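Local coordinates for protein HAD hydrolase, family IA, variant 3 (Entamoeba histolytica, PDB 6W04) that binds a magnesium ion and probably acts as a hydrolase of the haloacid dehalogenase (HAD) superfamily, at residues A182-N194 against G201-T213. Sequence-based numbering, arbitrary orientation.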
ATOM      1  N   ALA A 182      -3.687  14.703  -5.403  1.00 39.19           N
ATOM      2  CA  ALA A 182      -3.889  14.622  -3.961  1.00 44.20           C
ATOM      3  C   ALA A 182      -2.628  15.068  -3.208  1.00 46.17           C
ATOM      4  O   ALA A 182      -1.557  15.278  -3.788  1.00 43.18           O
ATOM      5  CB  ALA A 182      -4.284  13.200  -3.558  1.00 38.29           C
ATOM      6  N   THR A 183      -2.766  15.224  -1.891  1.00 43.87           N
ATOM      7  CA  THR A 183      -1.658  15.667  -1.045  1.00 37.87           C
ATOM      8  C   THR A 183      -1.138  14.493  -0.226  1.00 40.32           C
ATOM      9  O   THR A 183      -1.874  13.965   0.627  1.00 39.80           O
ATOM     10  CB  THR A 183      -2.099  16.803  -0.127  1.00 43.76           C
ATOM     11  OG1 THR A 183      -2.441  17.950  -0.923  1.00 47.02           O
ATOM     12  CG2 THR A 183      -0.977  17.182   0.842  1.00 41.29           C
ATOM     13  N   PRO A 184       0.097  14.038  -0.448  1.00 41.95           N
ATOM     14  CA  PRO A 184       0.566  12.817   0.215  1.00 37.61           C
ATOM     15  C   PRO A 184       1.253  13.095   1.541  1.00 42.93           C
ATOM     16  O   PRO A 184       1.950  14.098   1.727  1.00 43.38           O
ATOM     17  CB  PRO A 184       1.573  12.245  -0.799  1.00 36.20           C
ATOM     18  CG  PRO A 184       2.212  13.502  -1.397  1.00 35.96           C
ATOM     19  CD  PRO A 184       1.125  14.600  -1.352  1.00 39.59           C
ATOM     20  N   ILE A 185       1.047  12.173   2.474  1.00 33.91           N
ATOM     21  CA  ILE A 185       1.770  12.135   3.744  1.00 39.49           C
ATOM     22  C   ILE A 185       2.466  10.781   3.804  1.00 38.38           C
ATOM     23  O   ILE A 185       1.814   9.736   3.683  1.00 35.53           O
ATOM     24  CB  ILE A 185       0.837  12.340   4.950  1.00 40.51           C
ATOM     25  CG1 ILE A 185       0.156  13.717   4.873  1.00 40.94           C
ATOM     26  CG2 ILE A 185       1.610  12.148   6.260  1.00 40.75           C
ATOM     27  CD1 ILE A 185      -0.830  14.030   6.027  1.00 41.26           C
ATOM     28  N   GLY A 186       3.791  10.796   3.949  1.00 38.22           N
ATOM     29  CA  GLY A 186       4.541   9.551   3.913  1.00 35.52           C
ATOM     30  C   GLY A 186       4.425   8.807   5.232  1.00 38.05           C
ATOM     31  O   GLY A 186       4.315   9.410   6.303  1.00 33.67           O
ATOM     32  N   ILE A 187       4.400   7.473   5.139  1.00 34.08           N
ATOM     33  CA  ILE A 187       4.469   6.595   6.303  1.00 31.14           C
ATOM     34  C   ILE A 187       5.850   5.957   6.306  1.00 34.99           C
ATOM     35  O   ILE A 187       6.220   5.256   5.354  1.00 30.38           O
ATOM     36  CB  ILE A 187       3.365   5.526   6.294  1.00 29.26           C
ATOM     37  CG1 ILE A 187       1.975   6.164   6.460  1.00 34.63           C
ATOM     38  CG2 ILE A 187       3.599   4.529   7.412  1.00 30.75           C
ATOM     39  CD1 ILE A 187       1.797   6.965   7.748  1.00 34.45           C
ATOM     40  N   ALA A 188       6.620   6.196   7.376  1.00 32.39           N
ATOM     41  CA  ALA A 188       8.025   5.771   7.428  1.00 37.34           C
ATOM     42  C   ALA A 188       8.169   4.307   7.878  1.00 38.29           C
ATOM     43  O   ALA A 188       8.852   3.982   8.848  1.00 38.23           O
ATOM     44  CB  ALA A 188       8.817   6.711   8.339  1.00 35.70           C
ATOM     45  N   SER A 189       7.531   3.400   7.139  1.00 38.95           N
ATOM     46  CA  SER A 189       7.652   1.990   7.506  1.00 35.62           C
ATOM     47  C   SER A 189       8.922   1.359   6.956  1.00 33.46           C
ATOM     48  O   SER A 189       9.472   0.449   7.583  1.00 40.31           O
ATOM     49  CB  SER A 189       6.440   1.188   7.025  1.00 31.50           C
ATOM     50  OG  SER A 189       6.301   1.302   5.617  1.00 33.27           O
ATOM     51  N   GLU A 190       9.385   1.792   5.795  1.00 35.55           N
ATOM     52  CA  GLU A 190      10.643   1.318   5.231  1.00 36.58           C
ATOM     53  C   GLU A 190      11.615   2.443   4.919  1.00 42.47           C
ATOM     54  O   GLU A 190      12.804   2.333   5.221  1.00 38.95           O
ATOM     55  CB  GLU A 190      10.373   0.490   3.957  1.00 43.10           C
ATOM     56  CG  GLU A 190       9.896  -0.927   4.270  1.00 47.37           C
ATOM     57  CD  GLU A 190      10.960  -1.761   4.986  1.00 62.05           C
ATOM     58  OE1 GLU A 190      12.133  -1.718   4.550  1.00 65.76           O
ATOM     59  OE2 GLU A 190      10.623  -2.456   5.981  1.00 51.83           O
ATOM     60  N   MET A 191      11.147   3.528   4.326  1.00 34.85           N
ATOM     61  CA  MET A 191      11.950   4.738   4.259  1.00 33.80           C
ATOM     62  C   MET A 191      11.896   5.477   5.588  1.00 37.30           C
ATOM     63  O   MET A 191      10.929   5.360   6.337  1.00 40.45           O
ATOM     64  CB  MET A 191      11.447   5.624   3.126  1.00 32.53           C
ATOM     65  CG  MET A 191      11.574   4.880   1.777  1.00 45.51           C
ATOM     66  SD  MET A 191      10.862   5.745   0.374  1.00 46.40           S
ATOM     67  CE  MET A 191      11.840   7.220   0.344  1.00 34.36           C
ATOM     68  N   THR A 192      12.971   6.205   5.893  1.00 39.69           N
ATOM     69  CA  THR A 192      12.964   7.106   7.039  1.00 38.84           C
ATOM     70  C   THR A 192      12.064   8.306   6.755  1.00 49.61           C
ATOM     71  O   THR A 192      11.675   8.569   5.612  1.00 40.15           O
ATOM     72  CB  THR A 192      14.375   7.591   7.357  1.00 44.30           C
ATOM     73  OG1 THR A 192      14.843   8.468   6.312  1.00 41.59           O
ATOM     74  CG2 THR A 192      15.319   6.402   7.512  1.00 43.61           C
ATOM     75  N   VAL A 193      11.728   9.044   7.819  1.00 40.10           N
ATOM     76  CA  VAL A 193      10.987  10.295   7.650  1.00 46.32           C
ATOM     77  C   VAL A 193      11.743  11.242   6.722  1.00 40.27           C
ATOM     78  O   VAL A 193      11.156  11.852   5.819  1.00 42.02           O
ATOM     79  CB  VAL A 193      10.713  10.954   9.019  1.00 42.20           C
ATOM     80  CG1 VAL A 193      10.529  12.460   8.853  1.00 43.67           C
ATOM     81  CG2 VAL A 193       9.493  10.335   9.666  1.00 45.29           C
ATOM     82  N   ASN A 194      13.055  11.394   6.951  1.00 42.42           N
ATOM     83  CA  ASN A 194      13.862  12.324   6.159  1.00 47.82           C
ATOM     84  C   ASN A 194      13.977  11.876   4.708  1.00 50.82           C
ATOM     85  O   ASN A 194      14.074  12.714   3.802  1.00 43.40           O
ATOM     86  CB  ASN A 194      15.261  12.459   6.754  1.00 52.39           C
ATOM     87  CG  ASN A 194      15.262  13.180   8.081  1.00 72.28           C
ATOM     88  OD1 ASN A 194      14.304  13.878   8.426  1.00 74.76           O
ATOM     89  ND2 ASN A 194      16.342  13.016   8.841  1.00 77.19           N
ATOM     90  N   GLY A 201       7.295  17.335  -3.407  1.00 41.78           N
ATOM     91  CA  GLY A 201       5.859  17.238  -3.238  1.00 39.03           C
ATOM     92  C   GLY A 201       5.419  16.444  -2.025  1.00 52.45           C
ATOM     93  O   GLY A 201       4.208  16.375  -1.754  1.00 49.37           O
ATOM     94  N   CYS A 202       6.352  15.821  -1.301  1.00 47.74           N
ATOM     95  CA  CYS A 202       6.061  15.191  -0.014  1.00 44.17           C
ATOM     96  C   CYS A 202       6.598  16.112   1.069  1.00 50.36           C
ATOM     97  O   CYS A 202       7.813  16.299   1.185  1.00 56.99           O
ATOM     98  CB  CYS A 202       6.692  13.807   0.101  1.00 42.84           C
ATOM     99  SG  CYS A 202       6.397  13.026   1.726  1.00 44.17           S
ATOM    100  N   ASN A 203       5.700  16.692   1.863  1.00 50.00           N
ATOM    101  CA  ASN A 203       6.105  17.726   2.803  1.00 54.41           C
ATOM    102  C   ASN A 203       5.792  17.366   4.243  1.00 55.96           C
ATOM    103  O   ASN A 203       5.984  18.195   5.134  1.00 56.64           O
ATOM    104  CB  ASN A 203       5.459  19.051   2.417  1.00 52.99           C
ATOM    105  CG  ASN A 203       5.909  19.504   1.056  1.00 50.59           C
ATOM    106  OD1 ASN A 203       7.088  19.766   0.847  1.00 48.80           O
ATOM    107  ND2 ASN A 203       4.983  19.565   0.112  1.00 46.98           N
ATOM    108  N   LEU A 204       5.338  16.147   4.487  1.00 51.02           N
ATOM    109  CA  LEU A 204       5.115  15.658   5.835  1.00 54.67           C
ATOM    110  C   LEU A 204       5.257  14.146   5.787  1.00 47.04           C
ATOM    111  O   LEU A 204       4.757  13.509   4.861  1.00 39.32           O
ATOM    112  CB  LEU A 204       3.728  16.054   6.359  1.00 52.45           C
ATOM    113  CG  LEU A 204       3.491  15.832   7.854  1.00 53.68           C
ATOM    114  CD1 LEU A 204       4.212  16.887   8.670  1.00 59.03           C
ATOM    115  CD2 LEU A 204       2.008  15.854   8.157  1.00 60.87           C
ATOM    116  N   ALA A 205       5.973  13.583   6.752  1.00 38.87           N
ATOM    117  CA  ALA A 205       6.060  12.135   6.870  1.00 42.45           C
ATOM    118  C   ALA A 205       6.039  11.796   8.352  1.00 40.52           C
ATOM    119  O   ALA A 205       6.480  12.594   9.182  1.00 44.55           O
ATOM    120  CB  ALA A 205       7.320  11.587   6.173  1.00 38.75           C
ATOM    121  N   ILE A 206       5.476  10.633   8.689  1.00 37.46           N
ATOM    122  CA  ILE A 206       5.308  10.236  10.080  1.00 46.22           C
ATOM    123  C   ILE A 206       5.643   8.761  10.238  1.00 45.17           C
ATOM    124  O   ILE A 206       5.670   7.992   9.268  1.00 41.74           O
ATOM    125  CB  ILE A 206       3.880  10.502  10.604  1.00 45.05           C
ATOM    126  CG1 ILE A 206       2.870   9.706   9.768  1.00 42.63           C
ATOM    127  CG2 ILE A 206       3.590  12.000  10.609  1.00 46.34           C
ATOM    128  CD1 ILE A 206       1.417   9.906  10.157  1.00 53.74           C
ATOM    129  N   HIS A 207       5.873   8.368  11.496  1.00 45.26           N
ATOM    130  CA  HIS A 207       6.168   6.968  11.792  1.00 43.54           C
ATOM    131  C   HIS A 207       4.894   6.156  11.959  1.00 41.50           C
ATOM    132  O   HIS A 207       4.796   5.039  11.438  1.00 48.55           O
ATOM    133  CB  HIS A 207       7.046   6.856  13.040  1.00 50.92           C
ATOM    134  CG  HIS A 207       8.418   7.424  12.858  1.00 54.72           C
ATOM    135  ND1 HIS A 207       8.801   8.638  13.390  1.00 62.03           N
ATOM    136  CD2 HIS A 207       9.496   6.952  12.186  1.00 54.83           C
ATOM    137  CE1 HIS A 207      10.057   8.887  13.056  1.00 57.32           C
ATOM    138  NE2 HIS A 207      10.501   7.879  12.328  1.00 57.49           N
ATOM    139  N   THR A 208       3.914   6.694  12.691  1.00 42.98           N
ATOM    140  CA  THR A 208       2.633   6.029  12.924  1.00 45.04           C
ATOM    141  C   THR A 208       1.508   7.059  12.883  1.00 48.86           C
ATOM    142  O   THR A 208       1.745   8.270  12.891  1.00 44.57           O
ATOM    143  CB  THR A 208       2.589   5.308  14.275  1.00 49.92           C
ATOM    144  OG1 THR A 208       2.320   6.265  15.305  1.00 47.33           O
ATOM    145  CG2 THR A 208       3.897   4.602  14.573  1.00 48.19           C
ATOM    146  N   PHE A 209       0.261   6.573  12.885  1.00 41.19           N
ATOM    147  CA  PHE A 209      -0.861   7.504  12.838  1.00 41.92           C
ATOM    148  C   PHE A 209      -1.100   8.222  14.163  1.00 48.25           C
ATOM    149  O   PHE A 209      -1.894   9.168  14.192  1.00 57.67           O
ATOM    150  CB  PHE A 209      -2.127   6.781  12.352  1.00 40.41           C
ATOM    151  CG  PHE A 209      -1.998   6.284  10.935  1.00 42.30           C
ATOM    152  CD1 PHE A 209      -2.318   7.114   9.867  1.00 38.22           C
ATOM    153  CD2 PHE A 209      -1.465   5.026  10.675  1.00 36.92           C
ATOM    154  CE1 PHE A 209      -2.158   6.681   8.553  1.00 36.79           C
ATOM    155  CE2 PHE A 209      -1.290   4.581   9.366  1.00 35.57           C
ATOM    156  CZ  PHE A 209      -1.641   5.404   8.304  1.00 40.31           C
ATOM    157  N   ASN A 210      -0.415   7.827  15.242  1.00 52.02           N
ATOM    158  CA  ASN A 210      -0.425   8.627  16.466  1.00 51.03           C
ATOM    159  C   ASN A 210       0.160  10.015  16.250  1.00 55.54           C
ATOM    160  O   ASN A 210      -0.091  10.914  17.058  1.00 57.37           O
ATOM    161  CB  ASN A 210       0.369   7.940  17.583  1.00 52.71           C
ATOM    162  CG  ASN A 210      -0.293   6.674  18.086  1.00 58.61           C
ATOM    163  OD1 ASN A 210      -1.512   6.529  18.021  1.00 60.22           O
ATOM    164  ND2 ASN A 210       0.513   5.749  18.596  1.00 59.36           N
ATOM    165  N   GLU A 211       0.932  10.211  15.183  1.00 54.02           N
ATOM    166  CA  GLU A 211       1.691  11.438  14.986  1.00 57.09           C
ATOM    167  C   GLU A 211       0.990  12.435  14.073  1.00 57.54           C
ATOM    168  O   GLU A 211       1.583  13.453  13.713  1.00 64.81           O
ATOM    169  CB  GLU A 211       3.071  11.098  14.433  1.00 60.51           C
ATOM    170  CG  GLU A 211       3.877  10.177  15.339  1.00 68.90           C
ATOM    171  CD  GLU A 211       5.230   9.836  14.747  1.00 72.32           C
ATOM    172  OE1 GLU A 211       5.373   9.943  13.511  1.00 68.30           O
ATOM    173  OE2 GLU A 211       6.148   9.477  15.515  1.00 74.45           O
ATOM    174  N   ILE A 212      -0.250  12.170  13.688  1.00 54.67           N
ATOM    175  CA  ILE A 212      -0.994  13.049  12.801  1.00 53.01           C
ATOM    176  C   ILE A 212      -2.350  13.353  13.437  1.00 58.49           C
ATOM    177  O   ILE A 212      -2.933  12.501  14.118  1.00 59.24           O
ATOM    178  CB  ILE A 212      -1.142  12.414  11.399  1.00 51.62           C
ATOM    179  CG1 ILE A 212      -1.659  13.431  10.384  1.00 55.82           C
ATOM    180  CG2 ILE A 212      -2.038  11.169  11.434  1.00 47.45           C
ATOM    181  CD1 ILE A 212      -0.723  14.581  10.147  1.00 52.64           C
ATOM    182  N   THR A 213      -2.837  14.578  13.240  1.00 58.08           N
ATOM    183  CA  THR A 213      -4.173  14.974  13.660  1.00 56.33           C
ATOM    184  C   THR A 213      -5.000  15.399  12.450  1.00 60.35           C
ATOM    185  O   THR A 213      -4.467  15.731  11.386  1.00 58.54           O
ATOM    186  CB  THR A 213      -4.143  16.128  14.678  1.00 72.10           C
ATOM    187  OG1 THR A 213      -3.825  17.355  14.011  1.00 62.28           O
ATOM    188  CG2 THR A 213      -3.122  15.864  15.774  1.00 75.92           C
TER
HETATM  189  O   HOH W   1       2.922  16.402   1.630  1.00 43.51           O
HETATM  190  O   HOH W   2      12.700   7.829  10.542  1.00 53.15           O
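Gly186 and Ile187 pair in parallel with Ala205 and Ile206, joining the two strands of a beta-alpha-beta unit at the margin of the Rossmann-like HAD core, a pairing that illustrates how such a sheet gains its last strand. Strand 183-187 already bonds to strand 164-168; short helix 193-197 then carries the chain over to 205-206. Three backbone hydrogen bonds join the pair: Gly186 N to Leu204 O (3.0 Å), Ile206 N to Gly186 O (2.9 Å) and Ala188 N to Ile206 O (2.8 Å). Toward Pro184 and Cys202 the two chains draw apart, their CA atoms there 6.0 Å from each other.

Ile187 shows how one side chain serves several partners. From CB, CG2 goes anti to the backbone N and comes only loosely near His207 O, at 4.2 Å. CG1 takes the place anti to the carbonyl carbon (chi1 -67°), which leads it toward Phe209 CZ, and CD1 wedges between that ring and the Ile206 side chain, 3.6 Å from Ile206 CG1. The methyl sits over the Phe209 face as a CH-pi contact, 4.2 Å from the centroid; Phe167 meets the same ring edge-to-face. The Ile187 side chain also lies close to Asp169, a magnesium ligand. On the same face of the sheet, Ile185 and Leu204 run side by side, while Ile185 CD1 meets Ile212 CD1 tip to tip.

The other face carries Ala205 and, beyond it, Val193 at the start of the helix. Val193 CG2 lies over the His207 imidazole, 3.9 Å from its centroid, and water 2 links His207 NE2 to Val193 N.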